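Local coordinates for protein 2,5-dihydroxypyridine 5,6-dioxygenase (Pseudomonas putida KT2440, PDB 7CUP) that catalyses the iron-dependent dioxygenolytic opening of the 2,5-dihydroxypyridine ring between carbons 5 and 6, giving N-formylmaleamate in aerobic nicotinate degradation, at residues A130-T135 with C289-A294; L143-L148 with G193-W198; T176-A181 with R186-P191. All coordinates share one frame; numbering follows the deposited sequence.

Interaction 1 of 3, residues A130-T135 with C289-A294; sequences ARMLPT and CMDARA
Asp291 OD1 is gripped by two donors: Arg131 NH1 donates to it at 2.6 Å, and the backbone N of Gln275 bonds to it as well. The second carboxylate oxygen, OD2, takes the other terminal nitrogen, Arg131 NH2, at 2.7 Å. The arginine thus meets the aspartate end-on, one nitrogen to each oxygen, and the two flat groups lie nearly in one plane, 25° apart. Both bonds are close to straight, and OD1 is met at its syn lone pair. Two parallel N-H groups facing two oxygens is a pairing that lysine, with its single nitrogen, could not reproduce, and aspartate supplies the matching acceptors. Arg131 reaches across with CG anti to the backbone N (chi1 -179°) and a bend at chi3, and its NH1 also bonds to the backbone O of Arg273. Both charges are buried, so each probably depends on the other for compensation.

Beside this pair the methyl of Met132 closes in, CE standing 3.5 Å from Asp291 OD2. Met132 is the first residue to leave helical geometry after helix 126-131, and its flexible thioether also packs on Pro191 and Ala274. On the far helix Cys289 is the N-cap, its SG accepting a weak bond from Ala292 N. The whole is a buried, bidentate arginine-aspartate salt bridge that ties the C-terminal end of helix 126-131 to the first turn of helix 290-294.

Interaction 2 of 3, residues L143-L148 with G193-W198; sequences LAAETL and GFLFTW
Leu195 has its CG tucked into the gap flanked by N and C of its own backbone (chi1 87°), and with chi2 at 163° its two methyls are presented to helix 136-151. CD1 does most of the touching. It lies 3.8 Å from Ala145 CB and presses on the helix backbone itself, 3.6 Å from Glu146 N, while the other methyl, CD2, reaches Ala145 CB at 4.0 Å. One branched side chain therefore straddles the alanine methyl and spills over onto the main chain next to it. Leu149, Trp268 and Leu270 also touch Leu195.

Alanine suits this place because its single methyl leaves the helix backbone within reach of the leucine; the CA atoms of Glu146 and Leu195 are only 7.1 Å apart. This is a helix packed against a face of an antiparallel sheet, with strand 194-197 lying between strands 175-177 and 263-269. As neighbours on a beta strand do, Phe194 and Phe196 turn to the other side, where Phe196 meets the ring of the iron ligand His265. The strand opens with a G1 beta bulge, in which two residues, Gly193 and Phe194, stand opposite the single Glu177; the phi of 116° at Gly193 is one that a residue with a side chain would hardly tolerate.

Glu146 contributes its CB, 4.3 Å from Leu195 CD1, while its carboxylate turns off from Leu195 and its side chain packs on Thr176.

Interaction 3 of 3, residues T176-A181 with R186-P191; sequences TEYGYA and RWDHWP
This contact joins the edge strands of two sheets: where the chain leaves strand 175-177, the carboxylate of Asp188 on strand 187-189 receives the backbone N-H groups of two consecutive residues. Tyr178 N donates to the syn lone pair of Asp188 OD2 at 2.9 Å, and Gly179 N reaches OD1 at 3.0 Å from above the carboxylate plane. OD1 also takes His189 N. OD2 is shared with Arg186, whose NE and NH2 both turn to it side-on, NH2 at 2.8 Å, in a salt bridge. With an alanine here instead of Asp188, the N-H groups of Tyr178, Gly179 and His189 would probably lose this acceptor and the Arg186 charge its mate.

The stretched chain of Arg186 carries the guanidinium to the Tyr178 ring, and the turn at chi4 (69°) brings the planes to within 6°, with Tyr178 CE2 over one guanidinium face, offset toward its rim. NH2 also donates to Thr176 OG1 at 3.0 Å. Tyrosine thus offers the guanidinium a flat surface, while its OH bonds to Asp182. Asp188 OD2 sits 3.6 Å above the same ring.

At Gly179, phi 107°, a side chain would jam against the preceding carbonyl O. Its CA makes a CA-H...O contact with His189 O at 3.3 Å. Glu177 OE1 and His189 ND1 are bridged by water.

Strand 187-189 borders strand 118-121 in the parallel sheet, and strand 175-177 borders strand 194-197 in the antiparallel one; helix 136-151 packs on Thr176, Tyr178 and Tyr180, and helix 5-18 on Tyr180 and Trp190.

The three centres form a triangle: interaction 3 is about 11 Å from interaction 1 and 13 Å from interaction 2, which are 16 Å apart. Glu177 O probably accepts from both Gly193 N (2.9 Å) and Phe194 N (3.0 Å), making strands 175-177 and 194-197 neighbours in one sheet. Met290 SD lies 3.3 Å from His189 CE1, and Met290 CE packs on Phe194 CE1 at 3.5 Å, so helix 290-294 touches both other contacts. Interaction 3 approaches the iron through Glu177, whose side chain is about 8 Å from the metal; that of Leu195 in interaction 2 lies farther back, about 13 Å away. From interaction 1, Arg293 forms a salt bridge with the ligand Asp320.

Interaction 1 of 3, residues A130-T135 with C289-A294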
loop_
_atom_site.group_PDB
_atom_site.type_symbol
_atom_site.label_atom_id
_atom_site.label_comp_id
_atom_site.label_asym_id
_atom_site.label_seq_id
_atom_site.Cartn_x
_atom_site.Cartn_y
_atom_site.Cartn_z
ATOM N N ALA A 130 -23.917 -7.375 -6.336
ATOM C CA ALA A 130 -24.497 -6.995 -7.655
ATOM C C ALA A 130 -25.560 -8.005 -8.064
ATOM O O ALA A 130 -26.636 -7.581 -8.534
ATOM C CB ALA A 130 -23.448 -6.863 -8.729
ATOM N N ARG A 131 -25.303 -9.291 -7.847
ATOM C CA ARG A 131 -26.214 -10.365 -8.312
ATOM C C ARG A 131 -27.526 -10.318 -7.513
ATOM O O ARG A 131 -28.539 -10.669 -8.092
ATOM C CB ARG A 131 -25.529 -11.731 -8.188
ATOM C CG ARG A 131 -26.373 -12.907 -8.665
ATOM C CD ARG A 131 -25.553 -14.170 -8.865
ATOM N NE ARG A 131 -24.630 -14.522 -7.777
ATOM C CZ ARG A 131 -24.965 -15.164 -6.672
ATOM N NH1 ARG A 131 -26.232 -15.465 -6.427
ATOM N NH2 ARG A 131 -24.037 -15.459 -5.785
ATOM N N MET A 132 -27.499 -9.968 -6.214
ATOM C CA MET A 132 -28.730 -9.821 -5.396
ATOM C C MET A 132 -28.935 -8.343 -4.999
ATOM O O MET A 132 -29.339 -8.078 -3.885
ATOM C CB MET A 132 -28.681 -10.756 -4.184
ATOM C CG MET A 132 -28.709 -12.183 -4.611
ATOM S SD MET A 132 -28.494 -13.351 -3.298
ATOM C CE MET A 132 -26.702 -13.407 -3.152
ATOM N N LEU A 133 -28.678 -7.417 -5.908
ATOM C CA LEU A 133 -28.941 -5.967 -5.682
ATOM C C LEU A 133 -30.411 -5.792 -5.304
ATOM O O LEU A 133 -31.297 -6.276 -6.012
ATOM C CB LEU A 133 -28.635 -5.206 -6.965
ATOM C CG LEU A 133 -28.708 -3.692 -6.836
ATOM C CD1 LEU A 133 -27.559 -3.172 -5.988
ATOM C CD2 LEU A 133 -28.709 -3.067 -8.218
ATOM N N PRO A 134 -30.707 -5.186 -4.141
ATOM C CA PRO A 134 -32.083 -5.145 -3.643
ATOM C C PRO A 134 -33.076 -4.358 -4.527
ATOM O O PRO A 134 -32.686 -3.416 -5.215
ATOM C CB PRO A 134 -31.942 -4.517 -2.252
ATOM C CG PRO A 134 -30.507 -4.761 -1.868
ATOM C CD PRO A 134 -29.733 -4.690 -3.162
ATOM N N THR A 135 -34.343 -4.804 -4.512
ATOM C CA THR A 135 -35.498 -4.233 -5.266
ATOM C C THR A 135 -36.665 -3.973 -4.305
ATOM O O THR A 135 -36.815 -4.712 -3.325
ATOM C CB THR A 135 -35.929 -5.140 -6.431
ATOM O OG1 THR A 135 -36.412 -6.392 -5.936
ATOM C CG2 THR A 135 -34.826 -5.356 -7.445
ATOM N N CYS A 289 -22.077 -16.795 2.733
ATOM C CA CYS A 289 -22.977 -17.579 1.848
ATOM C C CYS A 289 -24.434 -17.231 2.193
ATOM O O CYS A 289 -25.222 -18.076 2.716
ATOM C CB CYS A 289 -22.707 -19.084 1.886
ATOM S SG CYS A 289 -23.506 -19.935 0.490
ATOM N N MET A 290 -24.809 -16.015 1.829
ATOM C CA MET A 290 -26.227 -15.577 1.844
ATOM C C MET A 290 -27.037 -16.331 0.791
ATOM O O MET A 290 -28.236 -16.479 1.029
ATOM C CB MET A 290 -26.334 -14.068 1.642
ATOM C CG MET A 290 -25.864 -13.294 2.847
ATOM S SD MET A 290 -26.638 -13.830 4.408
ATOM C CE MET A 290 -28.348 -13.436 4.092
ATOM N N ASP A 291 -26.410 -16.836 -0.277
ATOM C CA ASP A 291 -27.097 -17.668 -1.296
ATOM C C ASP A 291 -27.772 -18.866 -0.612
ATOM O O ASP A 291 -28.925 -19.164 -0.948
ATOM C CB ASP A 291 -26.113 -18.125 -2.362
ATOM C CG ASP A 291 -25.880 -17.106 -3.451
ATOM O OD1 ASP A 291 -26.717 -17.049 -4.386
ATOM O OD2 ASP A 291 -24.862 -16.389 -3.380
ATOM N N ALA A 292 -27.052 -19.550 0.288
ATOM C CA ALA A 292 -27.514 -20.755 0.992
ATOM C C ALA A 292 -28.657 -20.359 1.922
ATOM O O ALA A 292 -29.599 -21.137 2.033
ATOM C CB ALA A 292 -26.368 -21.394 1.753
ATOM N N ARG A 293 -28.577 -19.200 2.586
ATOM C CA ARG A 293 -29.649 -18.807 3.539
ATOM C C ARG A 293 -30.916 -18.410 2.770
ATOM O O ARG A 293 -32.017 -18.609 3.319
ATOM C CB ARG A 293 -29.211 -17.675 4.471
ATOM C CG ARG A 293 -28.071 -18.035 5.409
ATOM C CD ARG A 293 -27.725 -16.911 6.340
ATOM N NE ARG A 293 -26.748 -17.395 7.299
ATOM C CZ ARG A 293 -25.446 -17.538 7.066
ATOM N NH1 ARG A 293 -24.942 -17.211 5.881
ATOM N NH2 ARG A 293 -24.647 -17.999 8.026
ATOM N N ALA A 294 -30.788 -17.765 1.613
ATOM C CA ALA A 294 -31.887 -16.974 1.015
ATOM C C ALA A 294 -32.566 -17.690 -0.159
ATOM O O ALA A 294 -33.619 -17.194 -0.557
ATOM C CB ALA A 294 -31.435 -15.587 0.605
#

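Interaction 2 of 3, residues L143-L148 with G193-W198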
loop_
_atom_site.group_PDB
_atom_site.type_symbol
_atom_site.label_atom_id
_atom_site.label_comp_id
_atom_site.label_asym_id
_atom_site.label_seq_id
_atom_site.Cartn_x
_atom_site.Cartn_y
_atom_site.Cartn_z
ATOM N N LEU A 143 -42.832 -8.982 2.595
ATOM C CA LEU A 143 -43.886 -8.445 3.497
ATOM C C LEU A 143 -45.195 -9.232 3.293
ATOM O O LEU A 143 -45.878 -9.476 4.308
ATOM C CB LEU A 143 -44.117 -6.971 3.190
ATOM C CG LEU A 143 -42.999 -6.011 3.564
ATOM C CD1 LEU A 143 -43.567 -4.603 3.622
ATOM C CD2 LEU A 143 -42.327 -6.394 4.877
ATOM N N ALA A 144 -45.537 -9.597 2.048
ATOM C CA ALA A 144 -46.692 -10.476 1.733
ATOM C C ALA A 144 -46.536 -11.817 2.473
ATOM O O ALA A 144 -47.517 -12.308 3.095
ATOM C CB ALA A 144 -46.826 -10.661 0.247
ATOM N N ALA A 145 -45.339 -12.399 2.482
ATOM C CA ALA A 145 -45.075 -13.654 3.228
ATOM C C ALA A 145 -45.229 -13.381 4.718
ATOM O O ALA A 145 -45.770 -14.249 5.434
ATOM C CB ALA A 145 -43.702 -14.207 2.928
ATOM N N GLU A 146 -44.755 -12.224 5.165
ATOM C CA GLU A 146 -44.758 -11.852 6.596
ATOM C C GLU A 146 -46.203 -11.802 7.109
ATOM O O GLU A 146 -46.406 -12.235 8.253
ATOM C CB GLU A 146 -44.051 -10.518 6.832
ATOM C CG GLU A 146 -43.990 -10.107 8.309
ATOM C CD GLU A 146 -43.569 -8.663 8.552
ATOM O OE1 GLU A 146 -43.720 -7.850 7.620
ATOM O OE2 GLU A 146 -43.083 -8.351 9.666
ATOM N N THR A 147 -47.156 -11.290 6.327
ATOM C CA THR A 147 -48.567 -11.089 6.785
ATOM C C THR A 147 -49.177 -12.469 7.127
ATOM O O THR A 147 -49.863 -12.564 8.173
ATOM C CB THR A 147 -49.398 -10.239 5.804
ATOM O OG1 THR A 147 -49.548 -10.932 4.569
ATOM C CG2 THR A 147 -48.822 -8.870 5.511
ATOM N N LEU A 148 -48.881 -13.507 6.332
ATOM C CA LEU A 148 -49.235 -14.924 6.620
ATOM C C LEU A 148 -48.496 -15.412 7.863
ATOM O O LEU A 148 -49.142 -15.916 8.786
ATOM C CB LEU A 148 -48.882 -15.810 5.419
ATOM C CG LEU A 148 -50.009 -16.068 4.427
ATOM C CD1 LEU A 148 -49.512 -16.888 3.251
ATOM C CD2 LEU A 148 -51.176 -16.790 5.094
ATOM N N GLY A 193 -33.557 -11.403 1.357
ATOM C CA GLY A 193 -34.798 -11.834 0.687
ATOM C C GLY A 193 -35.378 -13.082 1.326
ATOM O O GLY A 193 -35.585 -14.052 0.601
ATOM N N PHE A 194 -35.653 -13.065 2.635
ATOM C CA PHE A 194 -36.253 -14.209 3.374
ATOM C C PHE A 194 -36.844 -13.731 4.702
ATOM O O PHE A 194 -36.803 -12.519 5.036
ATOM C CB PHE A 194 -35.213 -15.321 3.560
ATOM C CG PHE A 194 -34.003 -14.955 4.380
ATOM C CD1 PHE A 194 -32.955 -14.221 3.824
ATOM C CD2 PHE A 194 -33.871 -15.402 5.687
ATOM C CE1 PHE A 194 -31.833 -13.902 4.583
ATOM C CE2 PHE A 194 -32.729 -15.108 6.433
ATOM C CZ PHE A 194 -31.722 -14.342 5.884
ATOM N N LEU A 195 -37.393 -14.669 5.467
ATOM C CA LEU A 195 -38.099 -14.356 6.726
ATOM C C LEU A 195 -38.083 -15.595 7.626
ATOM O O LEU A 195 -37.866 -16.715 7.124
ATOM C CB LEU A 195 -39.512 -13.838 6.406
ATOM C CG LEU A 195 -40.630 -14.879 6.226
ATOM C CD1 LEU A 195 -42.008 -14.228 6.344
ATOM C CD2 LEU A 195 -40.490 -15.576 4.882
ATOM N N PHE A 196 -38.272 -15.373 8.925
ATOM C CA PHE A 196 -38.200 -16.418 9.962
ATOM C C PHE A 196 -38.901 -15.938 11.242
ATOM O O PHE A 196 -39.144 -14.722 11.386
ATOM C CB PHE A 196 -36.733 -16.758 10.232
ATOM C CG PHE A 196 -35.853 -15.555 10.474
ATOM C CD1 PHE A 196 -35.678 -15.049 11.755
ATOM C CD2 PHE A 196 -35.200 -14.936 9.423
ATOM C CE1 PHE A 196 -34.863 -13.950 11.978
ATOM C CE2 PHE A 196 -34.392 -13.831 9.644
ATOM C CZ PHE A 196 -34.234 -13.329 10.917
ATOM N N THR A 197 -39.256 -16.897 12.099
ATOM C CA THR A 197 -39.645 -16.711 13.519
ATOM C C THR A 197 -38.791 -17.614 14.392
ATOM O O THR A 197 -37.790 -18.159 13.893
ATOM C CB THR A 197 -41.084 -17.133 13.867
ATOM O OG1 THR A 197 -41.889 -17.385 12.716
ATOM C CG2 THR A 197 -41.731 -16.112 14.769
ATOM N N TRP A 198 -39.206 -17.757 15.651
ATOM C CA TRP A 198 -38.691 -18.747 16.614
ATOM C C TRP A 198 -39.866 -19.617 17.036
ATOM O O TRP A 198 -40.995 -19.146 17.076
ATOM C CB TRP A 198 -38.036 -18.016 17.792
ATOM C CG TRP A 198 -36.816 -17.248 17.398
ATOM C CD1 TRP A 198 -35.524 -17.552 17.714
ATOM C CD2 TRP A 198 -36.770 -16.024 16.644
ATOM N NE1 TRP A 198 -34.680 -16.622 17.183
ATOM C CE2 TRP A 198 -35.412 -15.673 16.523
ATOM C CE3 TRP A 198 -37.742 -15.174 16.100
ATOM C CZ2 TRP A 198 -34.998 -14.512 15.880
ATOM C CZ3 TRP A 198 -37.337 -14.031 15.449
ATOM C CH2 TRP A 198 -35.979 -13.715 15.333
#

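Interaction 3 of 3, residues T176-A181 with R186-P191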
loop_
_atom_site.group_PDB
_atom_site.type_symbol
_atom_site.label_atom_id
_atom_site.label_comp_id
_atom_site.label_asym_id
_atom_site.label_seq_id
_atom_site.Cartn_x
_atom_site.Cartn_y
_atom_site.Cartn_z
ATOM N N THR A 176 -38.176 -10.082 9.011
ATOM C CA THR A 176 -37.886 -10.061 7.556
ATOM C C THR A 176 -36.488 -9.486 7.282
ATOM O O THR A 176 -36.023 -8.625 8.052
ATOM C CB THR A 176 -38.952 -9.258 6.810
ATOM O OG1 THR A 176 -38.835 -7.884 7.181
ATOM C CG2 THR A 176 -40.340 -9.776 7.116
ATOM N N GLU A 177 -35.850 -9.972 6.216
ATOM C CA GLU A 177 -34.664 -9.346 5.592
ATOM C C GLU A 177 -34.974 -9.228 4.105
ATOM O O GLU A 177 -35.138 -10.296 3.515
ATOM C CB GLU A 177 -33.409 -10.186 5.863
ATOM C CG GLU A 177 -33.172 -10.526 7.307
ATOM C CD GLU A 177 -31.827 -11.163 7.602
ATOM O OE1 GLU A 177 -30.962 -11.113 6.727
ATOM O OE2 GLU A 177 -31.638 -11.692 8.718
ATOM N N TYR A 178 -35.105 -8.009 3.543
ATOM C CA TYR A 178 -35.381 -7.730 2.099
ATOM C C TYR A 178 -34.297 -6.828 1.479
ATOM O O TYR A 178 -34.442 -6.424 0.298
ATOM C CB TYR A 178 -36.775 -7.106 1.872
ATOM C CG TYR A 178 -37.144 -5.920 2.747
ATOM C CD1 TYR A 178 -36.643 -4.647 2.489
ATOM C CD2 TYR A 178 -38.040 -6.041 3.803
ATOM C CE1 TYR A 178 -36.968 -3.552 3.273
ATOM C CE2 TYR A 178 -38.382 -4.948 4.594
ATOM C CZ TYR A 178 -37.851 -3.694 4.335
ATOM O OH TYR A 178 -38.194 -2.587 5.081
ATOM N N GLY A 179 -33.218 -6.528 2.211
ATOM C CA GLY A 179 -31.966 -6.038 1.600
ATOM C C GLY A 179 -31.684 -4.560 1.812
ATOM O O GLY A 179 -30.655 -4.079 1.299
ATOM N N TYR A 180 -32.545 -3.811 2.505
ATOM C CA TYR A 180 -32.310 -2.353 2.679
ATOM C C TYR A 180 -32.946 -1.891 3.985
ATOM O O TYR A 180 -33.831 -2.611 4.514
ATOM C CB TYR A 180 -32.662 -1.596 1.392
ATOM C CG TYR A 180 -34.086 -1.626 0.889
ATOM C CD1 TYR A 180 -34.512 -2.561 -0.043
ATOM C CD2 TYR A 180 -35.007 -0.653 1.280
ATOM C CE1 TYR A 180 -35.813 -2.561 -0.528
ATOM C CE2 TYR A 180 -36.308 -0.633 0.786
ATOM C CZ TYR A 180 -36.718 -1.587 -0.125
ATOM O OH TYR A 180 -38.000 -1.547 -0.605
ATOM N N ALA A 181 -32.422 -0.788 4.541
ATOM C CA ALA A 181 -32.781 -0.231 5.859
ATOM C C ALA A 181 -33.512 1.108 5.706
ATOM O O ALA A 181 -32.893 2.152 6.017
ATOM C CB ALA A 181 -31.547 -0.078 6.692
ATOM N N ARG A 186 -34.657 0.038 11.866
ATOM C CA ARG A 186 -34.651 -1.232 11.086
ATOM C C ARG A 186 -33.212 -1.709 10.877
ATOM O O ARG A 186 -32.339 -0.884 10.534
ATOM C CB ARG A 186 -35.308 -1.118 9.714
ATOM C CG ARG A 186 -35.371 -2.448 8.976
ATOM C CD ARG A 186 -35.969 -2.422 7.558
ATOM N NE ARG A 186 -35.919 -3.758 6.994
ATOM C CZ ARG A 186 -36.665 -4.776 7.422
ATOM N NH1 ARG A 186 -37.562 -4.589 8.376
ATOM N NH2 ARG A 186 -36.523 -5.977 6.883
ATOM N N TRP A 187 -33.003 -3.013 11.049
ATOM C CA TRP A 187 -31.762 -3.720 10.656
ATOM C C TRP A 187 -32.108 -4.545 9.417
ATOM O O TRP A 187 -33.201 -5.178 9.378
ATOM C CB TRP A 187 -31.186 -4.579 11.799
ATOM C CG TRP A 187 -29.902 -5.252 11.426
ATOM C CD1 TRP A 187 -28.631 -4.834 11.687
ATOM C CD2 TRP A 187 -29.764 -6.498 10.718
ATOM N NE1 TRP A 187 -27.717 -5.727 11.182
ATOM C CE2 TRP A 187 -28.383 -6.757 10.585
ATOM C CE3 TRP A 187 -30.675 -7.445 10.238
ATOM C CZ2 TRP A 187 -27.895 -7.906 9.969
ATOM C CZ3 TRP A 187 -30.188 -8.566 9.599
ATOM C CH2 TRP A 187 -28.816 -8.794 9.469
ATOM N N ASP A 188 -31.253 -4.502 8.408
ATOM C CA ASP A 188 -31.369 -5.412 7.239
ATOM C C ASP A 188 -29.980 -5.645 6.648
ATOM O O ASP A 188 -28.999 -5.048 7.141
ATOM C CB ASP A 188 -32.382 -4.888 6.225
ATOM C CG ASP A 188 -33.120 -5.971 5.446
ATOM O OD1 ASP A 188 -32.482 -7.004 5.103
ATOM O OD2 ASP A 188 -34.340 -5.758 5.140
ATOM N N HIS A 189 -29.902 -6.573 5.698
ATOM C CA HIS A 189 -28.627 -7.120 5.183
ATOM C C HIS A 189 -28.717 -7.113 3.674
ATOM O O HIS A 189 -29.612 -7.780 3.152
ATOM C CB HIS A 189 -28.460 -8.543 5.707
ATOM C CG HIS A 189 -27.152 -9.179 5.376
ATOM N ND1 HIS A 189 -26.882 -10.488 5.718
ATOM C CD2 HIS A 189 -26.073 -8.728 4.702
ATOM C CE1 HIS A 189 -25.660 -10.782 5.317
ATOM N NE2 HIS A 189 -25.156 -9.736 4.693
ATOM N N TRP A 190 -27.884 -6.320 3.015
ATOM C CA TRP A 190 -27.672 -6.453 1.568
ATOM C C TRP A 190 -26.558 -7.472 1.333
ATOM O O TRP A 190 -25.424 -7.185 1.717
ATOM C CB TRP A 190 -27.330 -5.078 1.040
ATOM C CG TRP A 190 -26.887 -5.075 -0.383
ATOM C CD1 TRP A 190 -27.086 -6.010 -1.362
ATOM C CD2 TRP A 190 -26.134 -4.027 -0.964
ATOM N NE1 TRP A 190 -26.512 -5.581 -2.528
ATOM C CE2 TRP A 190 -25.916 -4.375 -2.307
ATOM C CE3 TRP A 190 -25.597 -2.850 -0.446
ATOM C CZ2 TRP A 190 -25.214 -3.542 -3.173
ATOM C CZ3 TRP A 190 -24.905 -2.029 -1.305
ATOM C CH2 TRP A 190 -24.737 -2.366 -2.646
ATOM N N PRO A 191 -26.808 -8.693 0.782
ATOM C CA PRO A 191 -28.089 -9.141 0.229
ATOM C C PRO A 191 -28.905 -10.097 1.111
ATOM O O PRO A 191 -28.339 -10.701 2.020
ATOM C CB PRO A 191 -27.600 -9.986 -0.943
ATOM C CG PRO A 191 -26.406 -10.720 -0.357
ATOM C CD PRO A 191 -25.822 -9.774 0.670
HETATM O O HOH W 1 -37.951 -7.391 10.271
HETATM O O HOH W 2 -34.547 -7.403 9.787
HETATM O O HOH W 3 -28.471 -12.001 7.307
#